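Side-chain contacts in putative branched chain amino acid ABC transporter, periplasmic amino acid-binding protein (Brucella ovis, PDB 4XFK), which is probably the periplasmic binding component of an ABC transport system for the uptake of leucine, isoleucine, valine, threonine and alanine: residues I198-F201 and S202-V205; T323-A326 and L327-N331; P23-S26 and T27-Y31. The protein carries 1 engineered substitution. One frame throughout, in Å; residues are numbered along the deposited sequence.

Interaction 1 of 3, residues I198-F201 and S202-V205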
ATOM      1  N   ILE A 198      -7.852  20.717  -1.986  1.00 11.25           N
ATOM      2  CA  ILE A 198      -9.253  21.055  -2.193  1.00 11.50           C
ATOM      3  C   ILE A 198     -10.093  20.783  -0.944  1.00 11.51           C
ATOM      4  O   ILE A 198     -10.082  19.676  -0.407  1.00 13.31           O
ATOM      5  CB  ILE A 198      -9.815  20.284  -3.385  1.00 11.62           C
ATOM      6  CG1 ILE A 198      -9.134  20.746  -4.681  1.00 13.17           C
ATOM      7  CG2 ILE A 198     -11.327  20.437  -3.453  1.00 11.29           C
ATOM      8  CD1 ILE A 198      -9.206  19.728  -5.800  1.00 15.10           C
ATOM      9  N   GLN A 199     -10.822  21.795  -0.487  1.00 12.36           N
ATOM     10  CA  GLN A 199     -11.611  21.661   0.738  1.00 13.47           C
ATOM     11  C   GLN A 199     -13.090  21.450   0.454  1.00 15.17           C
ATOM     12  O   GLN A 199     -13.865  21.137   1.357  1.00 20.39           O
ATOM     13  CB  GLN A 199     -11.428  22.888   1.637  1.00 15.66           C
ATOM     14  CG  GLN A 199      -9.996  23.117   2.078  1.00 18.22           C
ATOM     15  CD  GLN A 199      -9.380  21.888   2.726  1.00 20.60           C
ATOM     16  OE1 GLN A 199      -9.878  21.389   3.737  1.00 24.39           O
ATOM     17  NE2 GLN A 199      -8.293  21.394   2.145  1.00 19.15           N
ATOM     18  N   ASP A 200     -13.476  21.632  -0.803  1.00 14.74           N
ATOM     19  CA  ASP A 200     -14.868  21.488  -1.205  1.00 16.77           C
ATOM     20  C   ASP A 200     -14.936  20.753  -2.532  1.00 15.11           C
ATOM     21  O   ASP A 200     -14.632  21.311  -3.590  1.00 15.39           O
ATOM     22  CB  ASP A 200     -15.531  22.862  -1.332  1.00 19.62           C
ATOM     23  CG  ASP A 200     -17.034  22.775  -1.543  1.00 23.17           C
ATOM     24  OD1 ASP A 200     -17.544  21.688  -1.890  1.00 22.94           O
ATOM     25  OD2 ASP A 200     -17.715  23.802  -1.362  1.00 27.26           O
ATOM     26  N   PHE A 201     -15.347  19.492  -2.473  1.00 12.80           N
ATOM     27  CA  PHE A 201     -15.404  18.670  -3.671  1.00 11.75           C
ATOM     28  C   PHE A 201     -16.749  18.731  -4.388  1.00 12.19           C
ATOM     29  O   PHE A 201     -16.962  18.013  -5.364  1.00 12.80           O
ATOM     30  CB  PHE A 201     -15.029  17.224  -3.342  1.00 11.17           C
ATOM     31  CG  PHE A 201     -13.542  16.987  -3.301  1.00  9.94           C
ATOM     32  CD1 PHE A 201     -12.850  16.643  -4.460  1.00 11.52           C
ATOM     33  CD2 PHE A 201     -12.831  17.131  -2.118  1.00 10.87           C
ATOM     34  CE1 PHE A 201     -11.480  16.428  -4.437  1.00 11.00           C
ATOM     35  CE2 PHE A 201     -11.464  16.916  -2.089  1.00 11.09           C
ATOM     36  CZ  PHE A 201     -10.788  16.567  -3.253  1.00 10.76           C
ATOM     37  N   SER A 202     -17.651  19.590  -3.923  1.00 14.13           N
ATOM     38  CA  SER A 202     -18.955  19.716  -4.579  1.00 16.51           C
ATOM     39  C   SER A 202     -18.913  19.905  -6.106  1.00 15.13           C
ATOM     40  O   SER A 202     -19.681  19.260  -6.818  1.00 14.89           O
ATOM     41  CB  SER A 202     -19.813  20.800  -3.916  1.00 18.06           C
ATOM     42  OG  SER A 202     -20.121  20.431  -2.583  1.00 22.66           O
ATOM     43  N   PRO A 203     -18.021  20.778  -6.624  1.00 15.19           N
ATOM     44  CA  PRO A 203     -18.028  20.944  -8.086  1.00 16.38           C
ATOM     45  C   PRO A 203     -17.584  19.685  -8.832  1.00 15.21           C
ATOM     46  O   PRO A 203     -18.002  19.443  -9.970  1.00 16.45           O
ATOM     47  CB  PRO A 203     -17.013  22.066  -8.323  1.00 17.71           C
ATOM     48  CG  PRO A 203     -16.904  22.768  -7.027  1.00 18.04           C
ATOM     49  CD  PRO A 203     -17.137  21.757  -5.966  1.00 16.13           C
ATOM     50  N   TYR A 204     -16.738  18.883  -8.196  1.00 13.44           N
ATOM     51  CA  TYR A 204     -16.286  17.635  -8.801  1.00 13.85           C
ATOM     52  C   TYR A 204     -17.393  16.590  -8.784  1.00 14.27           C
ATOM     53  O   TYR A 204     -17.585  15.848  -9.753  1.00 14.50           O
ATOM     54  CB  TYR A 204     -15.024  17.129  -8.095  1.00 14.39           C
ATOM     55  CG  TYR A 204     -13.858  18.064  -8.304  1.00 15.96           C
ATOM     56  CD1 TYR A 204     -13.045  17.944  -9.425  1.00 17.51           C
ATOM     57  CD2 TYR A 204     -13.595  19.096  -7.406  1.00 16.50           C
ATOM     58  CE1 TYR A 204     -11.990  18.803  -9.637  1.00 18.35           C
ATOM     59  CE2 TYR A 204     -12.542  19.968  -7.614  1.00 17.66           C
ATOM     60  CZ  TYR A 204     -11.745  19.814  -8.730  1.00 18.83           C
ATOM     61  OH  TYR A 204     -10.701  20.679  -8.936  1.00 22.40           O
ATOM     62  N   VAL A 205     -18.132  16.545  -7.681  1.00 12.83           N
ATOM     63  CA  VAL A 205     -19.285  15.667  -7.594  1.00 13.05           C
ATOM     64  C   VAL A 205     -20.325  16.051  -8.655  1.00 13.94           C
ATOM     65  O   VAL A 205     -20.927  15.183  -9.285  1.00 13.77           O
ATOM     66  CB  VAL A 205     -19.863  15.646  -6.161  1.00 14.03           C
ATOM     67  CG1 VAL A 205     -21.189  14.913  -6.114  1.00 15.73           C
ATOM     68  CG2 VAL A 205     -18.857  14.991  -5.217  1.00 14.99           C
TER
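The Phe201 and Tyr204 rings meet obliquely, with planes at 53° and centroids 5.7 Å apart. Their nearest carbons are Phe201 CD1 and Tyr204 CD2. Ile198 serves both rings through different branches. Its CG2 sits over the centre of one face of Phe201, 3.7 Å above the plane. Ile198 CD1 approaches the outer end of Tyr204 at a slant, 3.6 Å from Tyr204 OH and close to CE2. The two branches part because CG1 stands beside the backbone N (chi1 -66°) and CG2 beside the carbonyl carbon. Phe201 also pairs edge-to-face with His193 and rests on helix 223-235. It is thus buried, while Asp200 and Ser202 are exposed. On that outer side Asp200 OD1 accepts two bonds from Ser202. Ser202 OG gives one to Asp200 OD1, at 2.9 Å, on its syn lone pair. The Ser202 N-H gives the other, on the anti side and 29° out of the carboxylate plane. This second bond closes an Asx turn. The carboxylate charge near the helix N-terminus would probably suit the helix dipole. Phe201 is the N-cap residue. Phe201 O receives Val205 N at 3.0 Å, nearly straight, and Tyr204 N only weakly. The Asx turn and the N-cap lie at the start of helix 202-210, which connects strands 186-193 and 215-218 in a beta-alpha-beta crossover of the periplasmic binding protein fold.

Interaction 2 of 3, residues T323-A326 and L327-N331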
ATOM      1  N   THR A 323      23.164  -7.535   0.829  1.00 10.34           N
ATOM      2  CA  THR A 323      22.984  -8.301  -0.398  1.00 10.85           C
ATOM      3  C   THR A 323      22.449  -9.686  -0.065  1.00 10.20           C
ATOM      4  O   THR A 323      21.538 -10.178  -0.726  1.00 10.49           O
ATOM      5  CB  THR A 323      24.280  -8.399  -1.215  1.00 11.11           C
ATOM      6  OG1 THR A 323      24.741  -7.073  -1.482  1.00 12.29           O
ATOM      7  CG2 THR A 323      24.029  -9.127  -2.537  1.00 12.42           C
ATOM      8  N   ASP A 324      22.991 -10.302   0.981  1.00 10.57           N
ATOM      9  CA  ASP A 324      22.488 -11.592   1.436  1.00 10.68           C
ATOM     10  C   ASP A 324      21.039 -11.477   1.898  1.00  9.79           C
ATOM     11  O   ASP A 324      20.231 -12.361   1.624  1.00  9.40           O
ATOM     12  CB  ASP A 324      23.369 -12.179   2.544  1.00 12.69           C
ATOM     13  CG  ASP A 324      24.746 -12.576   2.050  1.00 17.41           C
ATOM     14  OD1 ASP A 324      24.898 -12.816   0.831  1.00 19.76           O
ATOM     15  OD2 ASP A 324      25.672 -12.649   2.883  1.00 20.46           O
ATOM     16  N   ILE A 325      20.698 -10.386   2.580  1.00  9.47           N
ATOM     17  CA  ILE A 325      19.313 -10.181   2.992  1.00  8.82           C
ATOM     18  C   ILE A 325      18.411 -10.043   1.758  1.00  7.68           C
ATOM     19  O   ILE A 325      17.356 -10.671   1.683  1.00  8.56           O
ATOM     20  CB  ILE A 325      19.160  -8.961   3.930  1.00  9.06           C
ATOM     21  CG1 ILE A 325      19.859  -9.238   5.269  1.00  9.55           C
ATOM     22  CG2 ILE A 325      17.682  -8.626   4.152  1.00  9.85           C
ATOM     23  CD1 ILE A 325      19.985  -8.018   6.170  1.00 11.22           C
ATOM     24  N   ALA A 326      18.856  -9.266   0.778  1.00  8.40           N
ATOM     25  CA  ALA A 326      18.086  -9.072  -0.447  1.00  9.05           C
ATOM     26  C   ALA A 326      17.814 -10.394  -1.167  1.00  8.43           C
ATOM     27  O   ALA A 326      16.688 -10.667  -1.588  1.00  8.59           O
ATOM     28  CB  ALA A 326      18.808  -8.106  -1.376  1.00  9.85           C
ATOM     29  N   LEU A 327      18.846 -11.220  -1.305  1.00  8.60           N
ATOM     30  CA  LEU A 327      18.677 -12.522  -1.942  1.00  9.52           C
ATOM     31  C   LEU A 327      17.720 -13.390  -1.132  1.00  9.04           C
ATOM     32  O   LEU A 327      16.896 -14.105  -1.693  1.00  9.53           O
ATOM     33  CB  LEU A 327      20.027 -13.219  -2.124  1.00  9.74           C
ATOM     34  CG  LEU A 327      20.982 -12.514  -3.086  1.00 10.56           C
ATOM     35  CD1 LEU A 327      22.385 -13.108  -2.967  1.00 13.36           C
ATOM     36  CD2 LEU A 327      20.484 -12.607  -4.520  1.00 10.92           C
ATOM     37  N   ALA A 328      17.820 -13.324   0.191  1.00  8.96           N
ATOM     38  CA  ALA A 328      16.909 -14.099   1.025  1.00  9.21           C
ATOM     39  C   ALA A 328      15.455 -13.636   0.840  1.00  8.34           C
ATOM     40  O   ALA A 328      14.540 -14.457   0.857  1.00 10.11           O
ATOM     41  CB  ALA A 328      17.319 -14.032   2.492  1.00 10.01           C
ATOM     42  N   ILE A 329      15.230 -12.337   0.638  1.00  8.13           N
ATOM     43  CA  ILE A 329      13.869 -11.862   0.390  1.00  7.79           C
ATOM     44  C   ILE A 329      13.356 -12.441  -0.928  1.00  9.09           C
ATOM     45  O   ILE A 329      12.235 -12.930  -0.999  1.00  9.48           O
ATOM     46  CB  ILE A 329      13.769 -10.323   0.356  1.00  7.91           C
ATOM     47  CG1 ILE A 329      14.173  -9.715   1.702  1.00  8.48           C
ATOM     48  CG2 ILE A 329      12.335  -9.900   0.011  1.00  9.00           C
ATOM     49  CD1 ILE A 329      14.377  -8.205   1.637  1.00  9.58           C
ATOM     50  N   GLU A 330      14.190 -12.404  -1.965  1.00  9.15           N
ATOM     51  CA  GLU A 330      13.820 -12.994  -3.251  1.00  9.36           C
ATOM     52  C   GLU A 330      13.409 -14.454  -3.118  1.00  9.65           C
ATOM     53  O   GLU A 330      12.499 -14.914  -3.815  1.00 11.35           O
ATOM     54  CB  GLU A 330      14.978 -12.903  -4.244  1.00  9.57           C
ATOM     55  CG  GLU A 330      15.293 -11.500  -4.719  1.00  9.64           C
ATOM     56  CD  GLU A 330      16.329 -11.486  -5.826  1.00  9.77           C
ATOM     57  OE1 GLU A 330      17.165 -12.412  -5.885  1.00 11.06           O
ATOM     58  OE2 GLU A 330      16.299 -10.561  -6.659  1.00  9.64           O
ATOM     59  N   ASN A 331      14.106 -15.181  -2.246  1.00  9.70           N
ATOM     60  CA  ASN A 331      13.919 -16.621  -2.114  1.00 11.76           C
ATOM     61  C   ASN A 331      12.853 -17.015  -1.097  1.00 10.98           C
ATOM     62  O   ASN A 331      12.505 -18.189  -0.989  1.00 13.49           O
ATOM     63  CB  ASN A 331      15.233 -17.290  -1.703  1.00 14.03           C
ATOM     64  CG  ASN A 331      16.350 -17.077  -2.702  1.00 18.79           C
ATOM     65  OD1 ASN A 331      16.110 -16.855  -3.880  1.00 20.47           O
ATOM     66  ND2 ASN A 331      17.589 -17.167  -2.228  1.00 21.21           N
TER
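From Thr323-Ala326 to Leu327-Glu330 the backbone runs as a regular alpha-helix, with four i to i+4 hydrogen bonds, among them Leu327 N to Thr323 O at 2.9 Å. The bond from Glu330 N to Ala326 O is 3.1 Å. This is helix 322-331 of the periplasmic binding protein fold. The side chains one turn apart meet mainly through carbon. Ile325 and Ile329 cross at a slant, with Ile325 CG2 lying 4.2 Å from Ile329 CD1. This is a loose touch, and both residues also touch Phe306 of helix 296-312. Ala326 touches Leu111 and Phe132, on two strands of the parallel sheet. Leu327 holds CG beside its backbone N (chi1 -65°). This brings Leu327 CG to 3.4 Å from Thr323 O, the carbonyl that already accepts its N-H. Ile329 CG1 lies in the same way 3.3 Å from Ile325 O. The polar ends look elsewhere: Thr323 OG1 bonds to Tyr130 OH. Glu330 runs extended past CG. Its OE2 takes a hydrogen bond from His348 NE2 and a salt bridge from Arg397 NH1, two partners that would probably keep the carboxylate ionised. Nearer the backbone, Glu330 CG passes 3.5 Å from Ala326 O.

Interaction 3 of 3, residues P23-S26 and T27-Y31. With NA (sodium ion), chain D.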
ATOM      1  N   PRO A  23      -0.966  17.445  11.389  1.00 11.61           N
ATOM      2  CA  PRO A  23      -2.278  17.246  10.754  1.00 14.41           C
ATOM      3  C   PRO A  23      -2.265  16.385   9.490  1.00 13.81           C
ATOM      4  O   PRO A  23      -3.331  15.944   9.069  1.00 16.16           O
ATOM      5  CB  PRO A  23      -2.741  18.678  10.440  1.00 16.52           C
ATOM      6  CG  PRO A  23      -1.489  19.484  10.385  1.00 16.57           C
ATOM      7  CD  PRO A  23      -0.552  18.860  11.380  1.00 13.27           C
ATOM      8  N   GLN A  24      -1.101  16.140   8.903  1.00 12.72           N
ATOM      9  CA  GLN A  24      -1.032  15.329   7.691  1.00 13.32           C
ATOM     10  C   GLN A  24      -0.542  13.913   7.967  1.00 10.97           C
ATOM     11  O   GLN A  24      -0.254  13.170   7.031  1.00 12.08           O
ATOM     12  CB  GLN A  24      -0.095  15.966   6.658  1.00 15.72           C
ATOM     13  CG  GLN A  24      -0.366  17.418   6.332  1.00 19.03           C
ATOM     14  CD  GLN A  24      -1.803  17.691   5.949  1.00 22.87           C
ATOM     15  OE1 GLN A  24      -2.476  16.858   5.332  1.00 24.70           O
ATOM     16  NE2 GLN A  24      -2.285  18.874   6.308  1.00 25.37           N
ATOM     17  N   ALA A  25      -0.446  13.532   9.240  1.00  9.35           N
ATOM     18  CA  ALA A  25       0.249  12.296   9.613  1.00  7.88           C
ATOM     19  C   ALA A  25      -0.639  11.067   9.759  1.00  7.74           C
ATOM     20  O   ALA A  25      -0.154  10.026  10.166  1.00  7.73           O
ATOM     21  CB  ALA A  25       1.063  12.514  10.908  1.00  9.16           C
ATOM     22  N   SER A  26      -1.924  11.139   9.420  1.00  7.78           N
ATOM     23  CA  SER A  26      -2.792   9.999   9.706  0.51  8.84           C
ATOM     24  C   SER A  26      -2.317   8.710   9.021  1.00  8.32           C
ATOM     25  O   SER A  26      -2.322   7.638   9.636  1.00 10.18           O
ATOM     26  CB  SER A  26      -4.264  10.296   9.397  0.51 11.67           C
ATOM     27  OG  SER A  26      -4.470  10.578   8.027  0.51 12.87           O
ATOM     28  N   THR A  27      -1.881   8.803   7.769  1.00  7.09           N
ATOM     29  CA  THR A  27      -1.406   7.611   7.084  1.00  6.70           C
ATOM     30  C   THR A  27      -0.041   7.167   7.614  1.00  6.17           C
ATOM     31  O   THR A  27       0.167   5.979   7.887  1.00  6.43           O
ATOM     32  CB  THR A  27      -1.389   7.817   5.559  1.00  6.78           C
ATOM     33  OG1 THR A  27      -2.734   8.026   5.113  1.00  7.14           O
ATOM     34  CG2 THR A  27      -0.832   6.598   4.837  1.00  7.20           C
ATOM     35  N   GLY A  28       0.878   8.116   7.790  1.00  6.22           N
ATOM     36  CA  GLY A  28       2.197   7.801   8.318  1.00  6.93           C
ATOM     37  C   GLY A  28       2.129   7.130   9.678  1.00  6.64           C
ATOM     38  O   GLY A  28       2.905   6.215   9.969  1.00  7.06           O
ATOM     39  N   LEU A  29       1.177   7.548  10.509  1.00  6.23           N
ATOM     40  CA  LEU A  29       1.031   6.941  11.834  1.00  6.68           C
ATOM     41  C   LEU A  29       0.514   5.504  11.772  1.00  6.47           C
ATOM     42  O   LEU A  29       0.787   4.703  12.669  1.00  6.93           O
ATOM     43  CB  LEU A  29       0.144   7.806  12.732  1.00  8.12           C
ATOM     44  CG  LEU A  29       0.814   9.101  13.187  1.00  9.73           C
ATOM     45  CD1 LEU A  29      -0.219  10.040  13.795  1.00 12.37           C
ATOM     46  CD2 LEU A  29       1.925   8.813  14.190  1.00 10.85           C
ATOM     47  N   LEU A  30      -0.238   5.168  10.724  1.00  5.45           N
ATOM     48  CA  LEU A  30      -0.676   3.787  10.537  1.00  6.98           C
ATOM     49  C   LEU A  30       0.492   2.929  10.037  1.00  6.55           C
ATOM     50  O   LEU A  30       0.616   1.769  10.437  1.00  6.95           O
ATOM     51  CB  LEU A  30      -1.901   3.702   9.616  1.00  7.94           C
ATOM     52  CG  LEU A  30      -3.154   4.381  10.192  1.00  8.28           C
ATOM     53  CD1 LEU A  30      -4.277   4.383   9.153  1.00 10.11           C
ATOM     54  CD2 LEU A  30      -3.606   3.718  11.510  1.00 11.34           C
ATOM     55  N   TYR A  31       1.363   3.497   9.196  1.00  6.11           N
ATOM     56  CA  TYR A  31       2.635   2.816   8.897  1.00  6.26           C
ATOM     57  C   TYR A  31       3.421   2.573  10.180  1.00  5.71           C
ATOM     58  O   TYR A  31       3.941   1.478  10.388  1.00  6.53           O
ATOM     59  CB  TYR A  31       3.494   3.565   7.844  1.00  6.49           C
ATOM     60  CG  TYR A  31       2.977   3.300   6.453  1.00  5.96           C
ATOM     61  CD1 TYR A  31       3.204   2.077   5.836  1.00  6.99           C
ATOM     62  CD2 TYR A  31       2.222   4.254   5.773  1.00  6.84           C
ATOM     63  CE1 TYR A  31       2.704   1.813   4.577  1.00  6.28           C
ATOM     64  CE2 TYR A  31       1.708   3.998   4.506  1.00  6.69           C
ATOM     65  CZ  TYR A  31       1.949   2.777   3.912  1.00  6.43           C
ATOM     66  OH  TYR A  31       1.416   2.509   2.666  1.00  7.88           O
TER
HETATM   67 NA    NA D 502       0.949   3.918   0.841  1.00 15.00          NA
HETATM   68  O   HOH W   1       0.519  10.604   6.484  1.00  9.66           O
HETATM   69  O   HOH W   2      -3.380  10.646   5.667  1.00 13.43           O
HETATM   70  O   HOH W   3      -0.996   3.056   0.062  1.00 11.88           O
HETATM   71  O   HOH W   4      -0.036   5.860   1.281  1.00 10.33           O
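The first turn of helix 26-44, where the chain leaves the loop after strand 13-18, carries this contact. Leu29 grips Ala25 in two ways. Leu29 N bonds to Ala25 O at 2.8 Å, and Leu29 CD1 lies 4.0 Å from Ala25 CB. With CG beside the backbone N (chi1 -72°), the leucine side chain folds back along the loop. Leu29 CG then lies 3.3 Å from Ala25 O. The next bond, Leu30 N to Ser26 O, is weak. Gly28 reaches the loop through water: one water accepts from Gly28 N at 2.8 Å and donates to Gln24 O at 2.7 Å. Thr27 OG1 bonds to a second water and to Tyr294 OH, so its hydroxyl has two partners. One turn on, Tyr31 OH binds the sodium ion at 2.4 Å. Two waters, Gly85 O and Gly116 O complete the metal's shell. The metal thus ties the helix start to the loops after strands 81-84 and 111-114 of the parallel sheet. Thr27 meets Trp221 and Gln248 instead, in loops after strands 215-218 and 240-243 of the mixed sheet. This is consistent with a place at the cleft between the two lobes.

How the interactions relate
The three contacts are spread over both lobes of the molecule. Interaction 2 packs on strands 111-114 and 131-133 of the parallel sheet. Interaction 3 joins the loops after strands 81-84 and 111-114 through sodium. Their centres are 29 Å apart. Interaction 1 lies on the loop and helix between strands 186-193 and 215-218 of the mixed sheet. It is on the opposite side of the chain's centre from interaction 2, 46 Å away between centres. Interactions 1 and 3 come nearest, about 8 Å between closest atoms. A hydrogen bond from Asn196 to Gln24 OE1 helps span that gap. The Glu330 side chain of interaction 2 is about 7 Å from another bound sodium ion, not the one held by Tyr31.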